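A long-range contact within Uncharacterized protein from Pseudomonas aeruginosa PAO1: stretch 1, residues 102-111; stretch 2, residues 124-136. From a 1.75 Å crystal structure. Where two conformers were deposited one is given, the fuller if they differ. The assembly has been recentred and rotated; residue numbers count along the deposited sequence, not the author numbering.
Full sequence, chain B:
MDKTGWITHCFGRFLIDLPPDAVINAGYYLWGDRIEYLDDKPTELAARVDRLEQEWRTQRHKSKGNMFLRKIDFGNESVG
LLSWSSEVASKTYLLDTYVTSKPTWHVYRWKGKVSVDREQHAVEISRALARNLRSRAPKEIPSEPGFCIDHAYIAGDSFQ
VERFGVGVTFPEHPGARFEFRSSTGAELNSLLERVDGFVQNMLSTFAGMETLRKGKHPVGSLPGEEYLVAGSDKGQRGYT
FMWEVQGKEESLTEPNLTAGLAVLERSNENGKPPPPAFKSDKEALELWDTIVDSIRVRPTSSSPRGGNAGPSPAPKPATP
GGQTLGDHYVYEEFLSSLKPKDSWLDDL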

# COMPACT_ATOMS: atom_id res chain seq x y z
N LYS B 102 22.06 24.04 16.62
CA LYS B 102 22.86 24.97 17.41
C LYS B 102 22.55 26.40 16.97
O LYS B 102 22.22 26.64 15.80
CB LYS B 102 24.36 24.70 17.22
CG LYS B 102 24.75 23.25 17.45
CD LYS B 102 24.34 22.77 18.83
CE LYS B 102 24.24 21.25 18.87
NZ LYS B 102 23.81 20.75 20.20
N PRO B 103 22.68 27.36 17.89
CA PRO B 103 23.10 27.16 19.28
C PRO B 103 21.96 26.78 20.22
O PRO B 103 22.23 26.29 21.32
CB PRO B 103 23.67 28.53 19.68
CG PRO B 103 22.95 29.50 18.81
CD PRO B 103 22.77 28.78 17.49
N THR B 104 20.72 27.02 19.82
CA THR B 104 19.60 26.55 20.62
C THR B 104 19.35 25.07 20.35
O THR B 104 19.17 24.65 19.21
CB THR B 104 18.30 27.34 20.35
OG1 THR B 104 18.45 28.69 20.82
CG2 THR B 104 17.14 26.71 21.10
N TRP B 105 19.35 24.29 21.42
CA TRP B 105 19.23 22.84 21.33
C TRP B 105 17.83 22.40 20.92
O TRP B 105 16.84 22.78 21.55
CB TRP B 105 19.59 22.26 22.69
CG TRP B 105 19.86 20.79 22.72
CD1 TRP B 105 21.07 20.18 22.56
CD2 TRP B 105 18.91 19.75 22.94
NE1 TRP B 105 20.93 18.82 22.67
CE2 TRP B 105 19.61 18.53 22.90
CE3 TRP B 105 17.53 19.74 23.16
CZ2 TRP B 105 18.99 17.31 23.07
CZ3 TRP B 105 16.91 18.52 23.33
CH2 TRP B 105 17.64 17.32 23.29
N HIS B 106 17.75 21.61 19.86
CA HIS B 106 16.55 20.86 19.51
C HIS B 106 17.05 19.54 18.96
O HIS B 106 18.10 19.49 18.32
CB HIS B 106 15.73 21.55 18.41
CG HIS B 106 15.30 22.94 18.76
ND1 HIS B 106 14.34 23.20 19.71
CD2 HIS B 106 15.69 24.14 18.28
CE1 HIS B 106 14.15 24.51 19.80
NE2 HIS B 106 14.96 25.10 18.94
N VAL B 107 16.29 18.48 19.20
CA VAL B 107 16.71 17.14 18.78
C VAL B 107 15.95 16.63 17.56
O VAL B 107 14.77 16.90 17.42
CB VAL B 107 16.52 16.15 19.93
CG1 VAL B 107 15.99 14.83 19.41
CG2 VAL B 107 17.82 15.94 20.64
N TYR B 108 16.66 15.91 16.69
CA TYR B 108 16.05 15.33 15.50
C TYR B 108 16.50 13.90 15.29
O TYR B 108 17.64 13.55 15.61
CB TYR B 108 16.41 16.15 14.26
CG TYR B 108 16.03 17.60 14.40
CD1 TYR B 108 14.85 18.09 13.84
CD2 TYR B 108 16.83 18.47 15.14
CE1 TYR B 108 14.50 19.41 13.99
CE2 TYR B 108 16.48 19.78 15.29
CZ TYR B 108 15.32 20.25 14.72
OH TYR B 108 15.00 21.58 14.89
N ARG B 109 15.61 13.08 14.73
CA ARG B 109 15.95 11.73 14.33
C ARG B 109 15.90 11.65 12.81
O ARG B 109 14.93 12.08 12.20
CB ARG B 109 14.97 10.73 14.93
CG ARG B 109 15.28 9.29 14.55
CD ARG B 109 14.20 8.34 15.03
NE ARG B 109 14.69 6.96 15.07
CZ ARG B 109 13.95 5.91 15.40
NH1 ARG B 109 12.67 6.06 15.71
NH2 ARG B 109 14.49 4.69 15.42
N TRP B 110 16.94 11.10 12.20
CA TRP B 110 17.00 10.99 10.75
C TRP B 110 17.52 9.60 10.42
O TRP B 110 18.73 9.34 10.47
CB TRP B 110 17.90 12.07 10.16
CG TRP B 110 18.03 11.97 8.66
CD1 TRP B 110 17.01 11.85 7.75
CD2 TRP B 110 19.24 12.00 7.90
NE1 TRP B 110 17.52 11.79 6.46
CE2 TRP B 110 18.89 11.88 6.53
CE3 TRP B 110 20.59 12.11 8.25
CZ2 TRP B 110 19.84 11.87 5.52
CZ3 TRP B 110 21.54 12.10 7.22
CH2 TRP B 110 21.15 11.99 5.88
N LYS B 111 16.60 8.69 10.12
CA LYS B 111 16.96 7.28 10.00
C LYS B 111 16.68 6.76 8.60
O LYS B 111 15.62 7.03 8.03
CB LYS B 111 16.18 6.45 11.02
CG LYS B 111 16.42 4.93 10.92
CD LYS B 111 15.57 4.17 11.92
CE LYS B 111 14.09 4.34 11.63
NZ LYS B 111 13.24 3.49 12.52
N GLU B 124 30.09 11.03 6.23
CA GLU B 124 30.42 12.42 5.93
C GLU B 124 29.16 13.29 5.81
O GLU B 124 29.15 14.44 6.23
CB GLU B 124 31.27 12.54 4.66
CG GLU B 124 31.55 13.98 4.24
CD GLU B 124 32.18 14.81 5.36
OE1 GLU B 124 32.96 14.25 6.17
OE2 GLU B 124 31.89 16.02 5.42
N ILE B 125 28.09 12.72 5.25
CA ILE B 125 26.83 13.45 5.15
C ILE B 125 26.28 13.81 6.53
O ILE B 125 25.85 14.94 6.75
CB ILE B 125 25.77 12.66 4.33
CG1 ILE B 125 26.15 12.64 2.85
CG2 ILE B 125 24.40 13.29 4.50
CD1 ILE B 125 25.29 11.71 2.00
N SER B 126 26.31 12.86 7.46
CA SER B 126 25.86 13.10 8.83
C SER B 126 26.77 14.07 9.57
O SER B 126 26.30 14.91 10.33
CB SER B 126 25.72 11.79 9.60
OG SER B 126 24.57 11.07 9.16
N ARG B 127 28.08 13.94 9.37
CA ARG B 127 29.03 14.91 9.92
C ARG B 127 28.65 16.32 9.47
O ARG B 127 28.60 17.26 10.27
CB ARG B 127 30.46 14.63 9.44
CG ARG B 127 30.92 13.19 9.52
CD ARG B 127 31.71 12.90 10.77
NE ARG B 127 32.72 13.92 11.06
CZ ARG B 127 33.35 14.01 12.23
NH1 ARG B 127 33.08 13.13 13.18
NH2 ARG B 127 34.23 14.97 12.45
N ALA B 128 28.40 16.46 8.17
CA ALA B 128 28.09 17.76 7.59
C ALA B 128 26.74 18.27 8.10
O ALA B 128 26.60 19.46 8.39
CB ALA B 128 28.08 17.67 6.06
N LEU B 129 25.77 17.38 8.22
CA LEU B 129 24.47 17.75 8.78
C LEU B 129 24.63 18.34 10.17
O LEU B 129 24.01 19.36 10.50
CB LEU B 129 23.53 16.53 8.84
CG LEU B 129 22.13 16.81 9.40
CD1 LEU B 129 21.46 17.97 8.67
CD2 LEU B 129 21.25 15.56 9.35
N ALA B 130 25.47 17.71 10.99
CA ALA B 130 25.64 18.16 12.38
C ALA B 130 26.34 19.52 12.44
O ALA B 130 26.10 20.31 13.35
CB ALA B 130 26.40 17.13 13.19
N ARG B 131 27.22 19.78 11.48
CA ARG B 131 27.83 21.11 11.36
C ARG B 131 26.83 22.16 10.91
O ARG B 131 26.91 23.31 11.35
CB ARG B 131 29.00 21.10 10.37
CG ARG B 131 30.22 20.31 10.84
CD ARG B 131 31.44 20.61 9.97
NE ARG B 131 31.27 20.16 8.58
CZ ARG B 131 31.59 18.95 8.14
NH1 ARG B 131 32.09 18.05 8.98
NH2 ARG B 131 31.41 18.64 6.87
N ASN B 132 25.90 21.78 10.04
CA ASN B 132 25.04 22.74 9.35
C ASN B 132 23.66 22.99 9.99
O ASN B 132 22.94 23.89 9.56
CB ASN B 132 24.82 22.31 7.89
CG ASN B 132 26.12 22.20 7.10
OD1 ASN B 132 27.13 22.84 7.41
ND2 ASN B 132 26.09 21.38 6.06
N LEU B 133 23.29 22.20 11.00
CA LEU B 133 21.94 22.32 11.55
C LEU B 133 21.82 23.52 12.50
O LEU B 133 22.31 23.47 13.62
CB LEU B 133 21.52 21.02 12.25
CG LEU B 133 20.02 20.91 12.58
CD1 LEU B 133 19.17 21.12 11.32
CD2 LEU B 133 19.69 19.57 13.23
N ARG B 134 21.17 24.58 12.04
CA ARG B 134 21.10 25.84 12.79
C ARG B 134 19.70 26.02 13.37
O ARG B 134 18.71 25.82 12.68
CB ARG B 134 21.40 27.03 11.88
CG ARG B 134 22.73 26.97 11.16
CD ARG B 134 23.87 27.53 12.00
NE ARG B 134 24.94 28.06 11.15
CZ ARG B 134 25.99 27.36 10.73
NH1 ARG B 134 26.13 26.09 11.08
NH2 ARG B 134 26.90 27.94 9.95
N SER B 135 19.61 26.42 14.63
CA SER B 135 18.31 26.67 15.24
C SER B 135 17.67 27.97 14.72
O SER B 135 18.37 28.91 14.31
CB SER B 135 18.45 26.73 16.76
OG SER B 135 19.43 27.70 17.10
N ARG B 136 16.34 28.02 14.74
CA ARG B 136 15.59 29.24 14.47
C ARG B 136 14.29 29.20 15.28
O ARG B 136 13.83 28.12 15.66
CB ARG B 136 15.27 29.39 12.96
CG ARG B 136 14.18 28.43 12.44
CD ARG B 136 13.94 28.52 10.93
NE ARG B 136 12.98 27.48 10.55
CZ ARG B 136 11.67 27.69 10.38
NH1 ARG B 136 11.17 28.91 10.48
NH2 ARG B 136 10.87 26.67 10.08
O HOH W 1 18.27 30.15 17.67

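The contact joins a polar backbone clasp at one end, a single beta bridge between Lys102 and Arg134, to an apolar packing of strand 107-111 against helix 124-132 and the residue that follows it. The bridge rests on two hydrogen bonds that use both backbone polar groups of Lys102: its N donates to Leu133 O at 3.1 Å (N-H...O angle 151°), and its O accepts from Ser135 N at 2.9 Å (166°). Lys102 and Arg134 CA atoms lie 5.0 Å apart, close enough for Arg134 CA to approach Lys102 O at 3.3 Å in a CA-H...O contact. Both residues point CA-to-CB away from the opposing stretch, which suits long charged chains whose backbones make the bridge.

Ser135, by contrast, points toward stretch 1. With chi1 at 55° (p), its OG accepts a hydrogen bond from Thr104 N at 3.1 Å (149°), so the clasp extends past the cis peptide bond preceding Pro103. The proline nitrogen has no hydrogen to offer. Water 1 lies 2.8 Å from Ser135 OG and, more weakly, 3.5 Å from Thr104 OG1. The small serine also brings its CB to 4.1 Å from His106 CD2, at the edge of the imidazole.

Beyond this, the strand runs nearly antiparallel to the helix (161°), the axes approaching to 12.0 Å, a gap bridged by side chains. His106, Tyr108 and Trp110 alternate toward stretch 2, whereas Val107 points away. Leu133, the first residue to leave helical phi/psi, starts sideways, but its end comes nearer: its CD2 reaches Tyr108 CD2 at 3.6 Å. Trp110 spans a helical turn, with CE3 3.7 Å from Leu129 CD2 and CH2 3.8 Å from Ile125 CG2, the latter at the ring edge. Its broad indole suits this buried site. In all, 479 Å² is buried, summed over both sides.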